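PATF (Prochloron didemni, PDB 4BG2) is a prenyltransferase homologue of the patellamide (cyanobactin) pathway, probably related to enzymes that attach prenyl groups to peptides. Local coordinates at residues S132-Y137 with L180-R185. Numbering follows the deposited sequence.
Sequences SSVMLY and LFFDGR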
loop_
_atom_site.group_PDB
_atom_site.type_symbol
_atom_site.label_atom_id
_atom_site.label_comp_id
_atom_site.label_asym_id
_atom_site.label_seq_id
_atom_site.Cartn_x
_atom_site.Cartn_y
_atom_site.Cartn_z
ATOM N N SER A 132 -10.763 8.905 7.424
ATOM C CA SER A 132 -10.713 7.711 6.615
ATOM C C SER A 132 -10.369 8.095 5.207
ATOM O O SER A 132 -10.464 9.258 4.850
ATOM C CB SER A 132 -12.050 6.968 6.703
ATOM O OG SER A 132 -12.238 6.540 8.050
ATOM N N SER A 133 -9.927 7.138 4.410
ATOM C CA SER A 133 -9.477 7.454 3.081
ATOM C C SER A 133 -9.719 6.325 2.117
ATOM O O SER A 133 -9.902 5.161 2.517
ATOM C CB SER A 133 -7.960 7.785 3.112
ATOM O OG SER A 133 -7.225 6.627 3.501
ATOM N N VAL A 134 -9.691 6.671 0.833
ATOM C CA VAL A 134 -9.512 5.696 -0.238
ATOM C C VAL A 134 -8.014 5.735 -0.587
ATOM O O VAL A 134 -7.389 6.811 -0.608
ATOM C CB VAL A 134 -10.380 6.024 -1.470
ATOM C CG1 VAL A 134 -9.993 5.167 -2.661
ATOM C CG2 VAL A 134 -11.829 5.774 -1.152
HETATM N N MSE A 135 -7.438 4.556 -0.798
HETATM C CA MSE A 135 -6.023 4.423 -1.108
HETATM C C MSE A 135 -5.926 3.714 -2.416
HETATM O O MSE A 135 -6.541 2.667 -2.634
HETATM C CB MSE A 135 -5.334 3.613 0.002
HETATM C CG MSE A 135 -3.824 3.474 -0.221
HETATM SE SE MSE A 135 -2.903 5.118 0.346
HETATM C CE MSE A 135 -2.038 5.539 -1.350
ATOM N N LEU A 136 -5.177 4.299 -3.329
ATOM C CA LEU A 136 -5.021 3.744 -4.662
ATOM C C LEU A 136 -3.543 3.726 -5.012
ATOM O O LEU A 136 -2.888 4.759 -4.999
ATOM C CB LEU A 136 -5.768 4.596 -5.680
ATOM C CG LEU A 136 -7.260 4.841 -5.392
ATOM C CD1 LEU A 136 -7.822 5.957 -6.250
ATOM C CD2 LEU A 136 -8.100 3.600 -5.606
ATOM N N TYR A 137 -3.029 2.550 -5.369
ATOM C CA TYR A 137 -1.651 2.442 -5.766
ATOM C C TYR A 137 -1.592 2.098 -7.242
ATOM O O TYR A 137 -2.334 1.242 -7.699
ATOM C CB TYR A 137 -0.948 1.342 -4.952
ATOM C CG TYR A 137 -0.682 1.716 -3.517
ATOM C CD1 TYR A 137 0.308 2.641 -3.207
ATOM C CD2 TYR A 137 -1.389 1.125 -2.466
ATOM C CE1 TYR A 137 0.589 2.980 -1.894
ATOM C CE2 TYR A 137 -1.113 1.472 -1.145
ATOM C CZ TYR A 137 -0.119 2.401 -0.878
ATOM O OH TYR A 137 0.179 2.762 0.406
ATOM N N LEU A 180 -6.814 9.559 -0.683
ATOM C CA LEU A 180 -7.902 10.522 -0.744
ATOM C C LEU A 180 -8.721 10.487 0.514
ATOM O O LEU A 180 -9.563 9.614 0.686
ATOM C CB LEU A 180 -8.793 10.229 -1.953
ATOM C CG LEU A 180 -8.124 10.357 -3.335
ATOM C CD1 LEU A 180 -7.146 9.230 -3.593
ATOM C CD2 LEU A 180 -9.176 10.345 -4.427
ATOM N N PHE A 181 -8.479 11.450 1.394
ATOM C CA PHE A 181 -9.169 11.516 2.655
ATOM C C PHE A 181 -10.569 12.100 2.483
ATOM O O PHE A 181 -10.821 12.931 1.592
ATOM C CB PHE A 181 -8.375 12.329 3.657
ATOM C CG PHE A 181 -7.064 11.709 4.054
ATOM C CD1 PHE A 181 -7.006 10.774 5.078
ATOM C CD2 PHE A 181 -5.877 12.095 3.443
ATOM C CE1 PHE A 181 -5.797 10.237 5.488
ATOM C CE2 PHE A 181 -4.662 11.560 3.848
ATOM C CZ PHE A 181 -4.624 10.620 4.870
ATOM N N PHE A 182 -11.459 11.706 3.386
ATOM C CA PHE A 182 -12.870 12.063 3.274
ATOM C C PHE A 182 -13.186 13.484 3.746
ATOM O O PHE A 182 -14.302 13.933 3.598
ATOM C CB PHE A 182 -13.740 11.056 4.019
ATOM C CG PHE A 182 -13.647 9.660 3.488
ATOM C CD1 PHE A 182 -13.061 9.394 2.268
ATOM C CD2 PHE A 182 -14.177 8.618 4.198
ATOM C CE1 PHE A 182 -12.972 8.109 1.779
ATOM C CE2 PHE A 182 -14.125 7.331 3.709
ATOM C CZ PHE A 182 -13.514 7.071 2.496
ATOM N N ASP A 183 -12.193 14.200 4.262
ATOM C CA ASP A 183 -12.329 15.632 4.522
ATOM C C ASP A 183 -11.817 16.512 3.384
ATOM O O ASP A 183 -11.739 17.733 3.535
ATOM C CB ASP A 183 -11.582 16.007 5.801
ATOM C CG ASP A 183 -10.101 15.775 5.708
ATOM O OD1 ASP A 183 -9.609 15.213 4.686
ATOM O OD2 ASP A 183 -9.400 16.128 6.688
ATOM N N GLY A 184 -11.447 15.921 2.258
ATOM C CA GLY A 184 -11.004 16.699 1.104
ATOM C C GLY A 184 -9.481 16.788 0.954
ATOM O O GLY A 184 -9.002 17.249 -0.060
ATOM N N ARG A 185 -8.713 16.308 1.929
ATOM C CA ARG A 185 -7.254 16.225 1.759
ATOM C C ARG A 185 -6.869 15.070 0.854
ATOM O O ARG A 185 -7.464 13.998 0.899
ATOM C CB ARG A 185 -6.562 16.019 3.079
ATOM C CG ARG A 185 -6.454 17.262 3.924
ATOM C CD ARG A 185 -5.731 16.918 5.221
ATOM N NE ARG A 185 -6.536 15.985 5.995
ATOM C CZ ARG A 185 -6.144 14.791 6.430
ATOM N NH1 ARG A 185 -4.915 14.343 6.227
ATOM N NH2 ARG A 185 -7.011 14.046 7.092
#
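F182 lies against the backbone of S132 and S133: S132 O stands 3.5 Å above the ring plane, displaced toward the rim, while S133 N sits on that same face over the ring centre. S132 CB joins them there, 3.7 Å from F182 CE2. CG of F182, anti to the carbonyl carbon (chi1 -62°), starts the ring beside the backbone N and itself lies 3.5 Å from S132 O. At the ring's edge, in its plane, V134 CG2 reaches F182 CE1 at 3.9 Å. A flat, apolar ring suits this place, because it spreads over peptide groups already engaged in backbone bonding, and P33, I98 and I90 of helix 79-91 pack on it as well. An alanine here would probably leave the S132-S133 backbone and V134 CG2 without their aromatic cover and open a gap beside helix 79-91.

Strands 133-140 and 173-181 are antiparallel neighbours in the closed ten-stranded barrel, a fold in keeping with the ABBA-type prenyltransferases. V134 and L180 form a hydrogen-bonded pair: L180 N donates to V134 O at 2.8 Å, almost straight at 175°, and V134 N returns a bond to L180 O. Beyond it F182 N binds S132 O at 3.0 Å. V134 and L180, branched and apolar, both turn to the face packed by L87.

The side of S133 and F181 opens toward solvent at F181 and the turn. Buried S133, in a non-hydrogen-bonded pair with F181, puts CB 3.7 Å from F181 CD1; the small serine fits beside the ring and sends its hydroxyl to E179. R185 NH1 lies over a face of the F181 ring. A type I turn, F181 to G184, follows. D183 OD1 accepts from R185 N, an Asx turn, and OD2 takes NE, on its syn lone pair, and NH2, a side-on salt bridge where R185 is exposed.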